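Local coordinates for endo-1,4-beta-mannanase (Eisenia fetida, PDB 5Y6T), which probably hydrolyses internal beta-1,4-mannosidic linkages of mannan chains, as an earthworm endo-mannanase of glycoside hydrolase family 5, at residues Leu8-Asn12 / Gly13-Leu17; Leu226-Ser230 / Glu231-Thr235; Tyr287-Asp290 / Lys291-Ile295. All blocks are in the same frame, centred on the assembly; numbering follows the deposited sequence.

Contact 1 (Leu8-Asn12 / Gly13-Leu17); sequences LDVQN and GQLRL
G13 and N12 form the corner of a two-residue beta hairpin, a type I' turn from Q11 to Q14 in which both corner residues have positive phi, a shape that asparagine-glycine pairs readily take. Next along, Q14 makes a hydrogen-bonded antiparallel pair with Q11: its N lies 2.8 Å from Q11 O, and Q14 O accepts the N of Q11 in return. L15 turns to the other face together with V10. With CG anti to the backbone N (chi1 -165°), its CD1 reaches over L8, 3.8 Å from L8 CG, and also meets V10 CG2 at 4.0 Å. This apolar face continues inward: L15 touches M24, and L8 reaches L112 and F114, so the hairpin probably closes the N-terminal end of the (beta/alpha)8 barrel. R16 pairs with D9 through two nearly straight backbone bonds, R16 N to D9 O being 2.8 Å long. Its extended chain runs back toward the turn, where NE and NH2 grip Q14 OE1 side-on in the guanidinium plane, NH2 at 2.7 Å. Q11 CB lies over one face of the guanidinium, 3.8 Å from R16 NH1, while the N12 amide stands almost perpendicular to it (86°). The strand finishes with L17, whose CB lies 4.1 Å from L8 CD1 and whose CD1 rests 3.7 Å from L8 N.

Contact 2 (Leu226-Ser230 / Glu231-Thr235); sequences LGSWS and ERAQT
S230 holds OG between its backbone N and carbonyl carbon (chi1 75°), which turns it toward the backbone N of R232, while the R232 chain, extended from CG to NE, runs past and brings NH1 to the same oxygen. S230 OG accepts R232 N at 3.2 Å, an ST turn leading into the 3-10 segment, and R232 NH1 at 3.1 Å. The same oxygen sits over the rim of one face of the W229 indole. The R232 side chain crosses W229 obliquely, guanidinium and indole planes 18° apart, NH1 3.6 Å from W229 CZ2. A233 CB comes to the indole edge at W229 CZ3. The Q234 amide spans the strand end: NE2 gives a straight bond to L226 O (2.9 Å, 171°) from above the carbonyl plane and a more bent one to S228 OG at 2.9 Å. Q234 OE1 takes the N of Q264, and S228 OG is shared with E169, so both ends of the amide are fixed. The 3-10 segment 231-233 thus folds back on the C-terminal end of barrel strand 223-228, probably near the active site, which family 5 enzymes carry at this end, beside strand 262-266 and ahead of helix 246-253.

Contact 3 (Tyr287-Asp290 / Lys291-Ile295); sequences YNLD and KPNNI
L289 and N293 meet in the tight half of this loop, with the Y287 ring, two residues before the leucine, meeting the same amide obliquely. L289 CD1 and Y287 CD2 each lie 3.7 Å from N293 ND2; the Y287 and N293 side chains cross nearly at right angles, with the ring and amide planes 70° apart. N293 places its amide there by setting CG anti to the backbone N (chi1 -170°), and ND2 spends its polarity on N284 OD1. Y287 OH is likewise held by S277 O, so both find their partners outside the two segments. L289 CB packs against the backbone, 3.5 Å from K291 O. The other half is looser and wetter. Here D290 and K291 run alongside each other in the same direction, yet D290 OD1 stays 4.7 Å from K291 NZ, and the carboxylate bonds instead to Y263 OH. A water bridges the pair, donating to D290 O at 2.9 Å and accepting from K291 NZ at 2.8 Å. The ammonium also forms a salt bridge with D246. This connection leads from the loop after strand 262-266 into strand 293-297, one of the parallel strands of the (beta/alpha)8 barrel of family 5 enzymes.

In the fold
From the N terminus, contact 1 closes the hairpin that precedes barrel strand 20-28; contact 2 turns the chain back after strand 223-228; contact 3 rounds the corner into strand 293-297. The three follow in series, none enclosing or crossing another, and all reach the same sheet. Contact 3 is the link between the others. P292 packs against the hairpin, its CD 3.5 Å from V10 CG1, while Y287 O probably accepts a hydrogen bond from T235 OG1 and L289 packs on Q234. Contacts 1 and 2 do not touch, their nearest atoms about 11 Å apart. The 287-295 segment therefore ties the N-terminal hairpin to the loop leaving strand 223-228.

Contact 1 (Leu8-Asn12 / Gly13-Leu17)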
loop_
_atom_site.group_PDB
_atom_site.type_symbol
_atom_site.label_atom_id
_atom_site.label_comp_id
_atom_site.label_asym_id
_atom_site.label_seq_id
_atom_site.Cartn_x
_atom_site.Cartn_y
_atom_site.Cartn_z
ATOM N N LEU A 8 1.881 11.022 -10.599
ATOM C CA LEU A 8 2.372 9.684 -10.919
ATOM C C LEU A 8 1.273 8.957 -11.706
ATOM O O LEU A 8 0.082 9.094 -11.367
ATOM C CB LEU A 8 2.745 8.993 -9.618
ATOM C CG LEU A 8 3.607 7.771 -9.687
ATOM C CD1 LEU A 8 4.968 8.169 -10.217
ATOM C CD2 LEU A 8 3.634 7.220 -8.261
ATOM N N ASP A 9 1.632 8.264 -12.808
ATOM C CA ASP A 9 0.629 7.508 -13.544
ATOM C C ASP A 9 1.203 6.203 -14.105
ATOM O O ASP A 9 2.358 5.860 -13.810
ATOM C CB ASP A 9 -0.097 8.375 -14.582
ATOM C CG ASP A 9 0.682 8.575 -15.847
ATOM O OD1 ASP A 9 1.910 8.565 -15.780
ATOM O OD2 ASP A 9 0.048 8.768 -16.910
ATOM N N VAL A 10 0.362 5.457 -14.809
ATOM C CA VAL A 10 0.736 4.147 -15.375
ATOM C C VAL A 10 0.379 4.119 -16.866
ATOM O O VAL A 10 -0.769 4.358 -17.268
ATOM C CB VAL A 10 0.062 2.982 -14.620
ATOM C CG1 VAL A 10 0.287 1.640 -15.346
ATOM C CG2 VAL A 10 0.536 2.905 -13.193
ATOM N N GLN A 11 1.353 3.738 -17.669
ATOM C CA GLN A 11 1.150 3.553 -19.117
ATOM C C GLN A 11 2.002 2.459 -19.635
ATOM O O GLN A 11 3.144 2.305 -19.214
ATOM C CB GLN A 11 1.459 4.836 -19.878
ATOM C CG GLN A 11 0.481 5.973 -19.592
ATOM C CD GLN A 11 -0.960 5.642 -19.979
ATOM O OE1 GLN A 11 -1.211 4.808 -20.865
ATOM N NE2 GLN A 11 -1.924 6.259 -19.271
ATOM N N ASN A 12 1.478 1.679 -20.574
ATOM C CA ASN A 12 2.261 0.679 -21.190
ATOM C C ASN A 12 2.931 -0.243 -20.199
ATOM O O ASN A 12 3.970 -0.785 -20.423
ATOM C CB ASN A 12 3.262 1.275 -22.201
ATOM C CG ASN A 12 2.564 2.019 -23.315
ATOM O OD1 ASN A 12 3.148 2.889 -23.937
ATOM N ND2 ASN A 12 1.277 1.768 -23.484
ATOM N N GLY A 13 2.259 -0.473 -19.079
ATOM C CA GLY A 13 2.741 -1.406 -18.134
ATOM C C GLY A 13 3.875 -0.856 -17.313
ATOM O O GLY A 13 4.535 -1.650 -16.627
ATOM N N GLN A 14 4.076 0.454 -17.384
ATOM C CA GLN A 14 5.178 1.131 -16.609
ATOM C C GLN A 14 4.652 2.222 -15.728
ATOM O O GLN A 14 3.658 2.857 -16.037
ATOM C CB GLN A 14 6.157 1.819 -17.551
ATOM C CG GLN A 14 6.863 0.776 -18.404
ATOM C CD GLN A 14 7.767 1.379 -19.419
ATOM O OE1 GLN A 14 7.781 2.596 -19.653
ATOM N NE2 GLN A 14 8.479 0.520 -20.095
ATOM N N LEU A 15 5.326 2.419 -14.594
ATOM C CA LEU A 15 5.084 3.591 -13.777
ATOM C C LEU A 15 5.842 4.787 -14.351
ATOM O O LEU A 15 7.060 4.739 -14.605
ATOM C CB LEU A 15 5.592 3.332 -12.371
ATOM C CG LEU A 15 5.146 4.277 -11.279
ATOM C CD1 LEU A 15 3.651 4.162 -11.013
ATOM C CD2 LEU A 15 5.902 3.905 -9.987
ATOM N N ARG A 16 5.105 5.895 -14.513
ATOM C CA ARG A 16 5.619 7.052 -15.169
ATOM C C ARG A 16 5.308 8.346 -14.437
ATOM O O ARG A 16 4.277 8.507 -13.738
ATOM C CB ARG A 16 5.055 7.148 -16.582
ATOM C CG ARG A 16 5.456 5.961 -17.417
ATOM C CD ARG A 16 5.516 6.279 -18.846
ATOM N NE ARG A 16 5.942 5.105 -19.585
ATOM C CZ ARG A 16 5.619 4.874 -20.850
ATOM N NH1 ARG A 16 4.828 5.719 -21.510
ATOM N NH2 ARG A 16 6.065 3.774 -21.434
ATOM N N LEU A 17 6.234 9.266 -14.575
ATOM C CA LEU A 17 6.018 10.626 -14.054
ATOM C C LEU A 17 6.548 11.527 -15.142
ATOM O O LEU A 17 7.698 11.464 -15.526
ATOM C CB LEU A 17 6.743 10.841 -12.760
ATOM C CG LEU A 17 6.495 12.235 -12.164
ATOM C CD1 LEU A 17 5.042 12.503 -11.835
ATOM C CD2 LEU A 17 7.439 12.323 -10.971
#

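Contact 2 (Leu226-Ser230 / Glu231-Thr235)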
loop_
_atom_site.group_PDB
_atom_site.type_symbol
_atom_site.label_atom_id
_atom_site.label_comp_id
_atom_site.label_asym_id
_atom_site.label_seq_id
_atom_site.Cartn_x
_atom_site.Cartn_y
_atom_site.Cartn_z
ATOM N N LEU A 226 -2.711 -1.887 -3.875
ATOM C CA LEU A 226 -3.215 -2.840 -2.897
ATOM C C LEU A 226 -2.056 -3.806 -2.629
ATOM O O LEU A 226 -1.550 -4.462 -3.535
ATOM C CB LEU A 226 -4.448 -3.572 -3.548
ATOM C CG LEU A 226 -5.199 -4.552 -2.631
ATOM C CD1 LEU A 226 -4.468 -5.772 -2.143
ATOM C CD2 LEU A 226 -5.836 -3.829 -1.473
ATOM N N GLY A 227 -1.552 -3.836 -1.401
ATOM C CA GLY A 227 -0.385 -4.571 -1.004
ATOM C C GLY A 227 -0.766 -5.957 -0.479
ATOM O O GLY A 227 -1.207 -6.095 0.670
ATOM N N SER A 228 -0.539 -7.020 -1.259
ATOM C CA SER A 228 -0.799 -8.369 -0.762
ATOM C C SER A 228 0.403 -8.902 0.074
ATOM O O SER A 228 1.546 -8.490 -0.129
ATOM C CB SER A 228 -1.100 -9.432 -1.876
ATOM O OG SER A 228 -2.386 -9.179 -2.398
ATOM N N TRP A 229 0.109 -9.815 0.979
ATOM C CA TRP A 229 1.133 -10.285 1.893
ATOM C C TRP A 229 2.194 -11.202 1.259
ATOM O O TRP A 229 3.258 -11.390 1.824
ATOM C CB TRP A 229 0.472 -10.963 3.076
ATOM C CG TRP A 229 0.586 -12.477 3.144
ATOM C CD1 TRP A 229 1.311 -13.169 4.103
ATOM C CD2 TRP A 229 -0.080 -13.474 2.337
ATOM N NE1 TRP A 229 1.114 -14.512 3.919
ATOM C CE2 TRP A 229 0.256 -14.734 2.872
ATOM C CE3 TRP A 229 -0.967 -13.441 1.245
ATOM C CZ2 TRP A 229 -0.206 -15.930 2.311
ATOM C CZ3 TRP A 229 -1.410 -14.623 0.694
ATOM C CH2 TRP A 229 -1.042 -15.871 1.240
ATOM N N SER A 230 1.916 -11.706 0.078
ATOM C CA SER A 230 2.849 -12.564 -0.699
ATOM C C SER A 230 2.328 -12.541 -2.162
ATOM O O SER A 230 1.267 -11.955 -2.443
ATOM C CB SER A 230 2.825 -13.973 -0.127
ATOM O OG SER A 230 1.659 -14.640 -0.500
ATOM N N GLU A 231 3.123 -13.104 -3.076
ATOM C CA GLU A 231 2.767 -13.207 -4.465
ATOM C C GLU A 231 1.532 -14.070 -4.653
ATOM O O GLU A 231 0.938 -14.026 -5.726
ATOM C CB GLU A 231 3.930 -13.793 -5.295
ATOM C CG GLU A 231 4.247 -15.275 -4.963
ATOM C CD GLU A 231 5.244 -15.476 -3.807
ATOM O OE1 GLU A 231 5.439 -14.562 -2.972
ATOM O OE2 GLU A 231 5.737 -16.643 -3.725
ATOM N N ARG A 232 1.180 -14.909 -3.650
ATOM C CA ARG A 232 0.172 -15.910 -3.819
ATOM C C ARG A 232 -1.210 -15.381 -4.133
ATOM O O ARG A 232 -2.065 -16.133 -4.616
ATOM C CB ARG A 232 0.069 -16.790 -2.576
ATOM C CG ARG A 232 1.346 -17.531 -2.192
ATOM C CD ARG A 232 0.984 -18.362 -0.971
ATOM N NE ARG A 232 2.125 -18.979 -0.296
ATOM C CZ ARG A 232 2.929 -18.420 0.611
ATOM N NH1 ARG A 232 2.876 -17.134 0.928
ATOM N NH2 ARG A 232 3.882 -19.194 1.162
ATOM N N ALA A 233 -1.472 -14.088 -3.839
ATOM C CA ALA A 233 -2.727 -13.466 -4.168
ATOM C C ALA A 233 -2.711 -12.421 -5.294
ATOM O O ALA A 233 -3.751 -11.769 -5.545
ATOM C CB ALA A 233 -3.286 -12.839 -2.899
ATOM N N GLN A 234 -1.567 -12.286 -5.988
ATOM C CA GLN A 234 -1.444 -11.294 -7.040
ATOM C C GLN A 234 -0.769 -11.811 -8.280
ATOM O O GLN A 234 -0.100 -11.075 -8.977
ATOM C CB GLN A 234 -0.784 -10.039 -6.498
ATOM C CG GLN A 234 -1.801 -9.142 -5.829
ATOM C CD GLN A 234 -1.351 -7.727 -5.480
ATOM O OE1 GLN A 234 -0.645 -7.118 -6.237
ATOM N NE2 GLN A 234 -1.899 -7.166 -4.370
ATOM N N THR A 235 -0.928 -13.114 -8.546
ATOM C CA THR A 235 -0.474 -13.626 -9.857
ATOM C C THR A 235 -1.375 -14.835 -10.187
ATOM O O THR A 235 -1.670 -15.594 -9.265
ATOM C CB THR A 235 1.040 -13.948 -9.967
ATOM O OG1 THR A 235 1.369 -14.358 -11.289
ATOM C CG2 THR A 235 1.529 -15.047 -9.002
#

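Contact 3 (Tyr287-Asp290 / Lys291-Ile295)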
loop_
_atom_site.group_PDB
_atom_site.type_symbol
_atom_site.label_atom_id
_atom_site.label_comp_id
_atom_site.label_asym_id
_atom_site.label_seq_id
_atom_site.Cartn_x
_atom_site.Cartn_y
_atom_site.Cartn_z
ATOM N N TYR A 287 5.400 -13.134 -13.594
ATOM C CA TYR A 287 4.067 -13.047 -13.080
ATOM C C TYR A 287 3.000 -12.770 -14.141
ATOM O O TYR A 287 1.772 -12.907 -13.862
ATOM C CB TYR A 287 3.945 -12.002 -11.963
ATOM C CG TYR A 287 4.763 -12.271 -10.743
ATOM C CD1 TYR A 287 4.645 -13.489 -10.094
ATOM C CD2 TYR A 287 5.597 -11.321 -10.222
ATOM C CE1 TYR A 287 5.399 -13.758 -8.938
ATOM C CE2 TYR A 287 6.316 -11.545 -9.063
ATOM C CZ TYR A 287 6.211 -12.752 -8.428
ATOM O OH TYR A 287 6.974 -12.960 -7.266
ATOM N N ASN A 288 3.435 -12.345 -15.323
ATOM C CA ASN A 288 2.574 -12.031 -16.476
ATOM C C ASN A 288 1.350 -11.132 -16.102
ATOM O O ASN A 288 0.155 -11.507 -16.271
ATOM C CB ASN A 288 2.068 -13.303 -17.163
ATOM C CG ASN A 288 1.528 -12.967 -18.528
ATOM O OD1 ASN A 288 1.922 -11.958 -19.107
ATOM N ND2 ASN A 288 0.530 -13.706 -18.955
ATOM N N LEU A 289 1.671 -10.018 -15.452
ATOM C CA LEU A 289 0.672 -9.063 -14.966
ATOM C C LEU A 289 0.330 -8.027 -15.996
ATOM O O LEU A 289 1.179 -7.660 -16.821
ATOM C CB LEU A 289 1.196 -8.371 -13.666
ATOM C CG LEU A 289 1.523 -9.336 -12.539
ATOM C CD1 LEU A 289 2.294 -8.666 -11.403
ATOM C CD2 LEU A 289 0.317 -10.057 -12.011
ATOM N N ASP A 290 -0.886 -7.525 -15.877
ATOM C CA ASP A 290 -1.427 -6.403 -16.655
ATOM C C ASP A 290 -1.286 -5.011 -16.067
ATOM O O ASP A 290 -1.921 -4.041 -16.541
ATOM C CB ASP A 290 -2.900 -6.680 -17.077
ATOM C CG ASP A 290 -3.852 -6.811 -15.885
ATOM O OD1 ASP A 290 -3.382 -6.815 -14.738
ATOM O OD2 ASP A 290 -5.060 -7.178 -16.084
ATOM N N LYS A 291 -0.415 -4.883 -15.045
ATOM C CA LYS A 291 -0.082 -3.613 -14.378
ATOM C C LYS A 291 1.342 -3.798 -13.896
ATOM O O LYS A 291 1.795 -4.938 -13.678
ATOM C CB LYS A 291 -0.970 -3.381 -13.139
ATOM C CG LYS A 291 -2.467 -3.467 -13.464
ATOM C CD LYS A 291 -3.298 -3.260 -12.189
ATOM C CE LYS A 291 -4.773 -3.611 -12.338
ATOM N NZ LYS A 291 -5.450 -2.802 -13.351
ATOM N N PRO A 292 2.053 -2.685 -13.691
ATOM C CA PRO A 292 3.325 -2.769 -12.982
ATOM C C PRO A 292 3.159 -3.342 -11.594
ATOM O O PRO A 292 2.024 -3.398 -11.103
ATOM C CB PRO A 292 3.819 -1.297 -12.950
ATOM C CG PRO A 292 2.801 -0.448 -13.510
ATOM C CD PRO A 292 1.593 -1.300 -13.866
ATOM N N ASN A 293 4.280 -3.754 -10.966
ATOM C CA ASN A 293 4.298 -4.411 -9.678
ATOM C C ASN A 293 5.405 -3.855 -8.842
ATOM O O ASN A 293 6.538 -3.826 -9.289
ATOM C CB ASN A 293 4.552 -5.905 -9.927
ATOM C CG ASN A 293 4.359 -6.762 -8.703
ATOM O OD1 ASN A 293 3.748 -6.357 -7.705
ATOM N ND2 ASN A 293 4.785 -7.984 -8.803
ATOM N N ASN A 294 5.090 -3.530 -7.595
ATOM C CA ASN A 294 5.980 -2.948 -6.566
ATOM C C ASN A 294 6.237 -3.936 -5.500
ATOM O O ASN A 294 5.317 -4.510 -5.003
ATOM C CB ASN A 294 5.302 -1.719 -6.033
ATOM C CG ASN A 294 6.102 -1.009 -4.949
ATOM O OD1 ASN A 294 6.688 -1.634 -4.075
ATOM N ND2 ASN A 294 6.079 0.302 -4.979
ATOM N N ILE A 295 7.512 -4.173 -5.109
ATOM C CA ILE A 295 7.762 -5.045 -3.959
ATOM C C ILE A 295 7.590 -4.107 -2.739
ATOM O O ILE A 295 8.582 -3.488 -2.268
ATOM C CB ILE A 295 9.135 -5.705 -4.012
ATOM C CG1 ILE A 295 9.406 -6.362 -5.384
ATOM C CG2 ILE A 295 9.274 -6.680 -2.838
ATOM C CD1 ILE A 295 10.717 -7.179 -5.484
HETATM O O HOH W 1 -4.588 -3.100 -16.003
#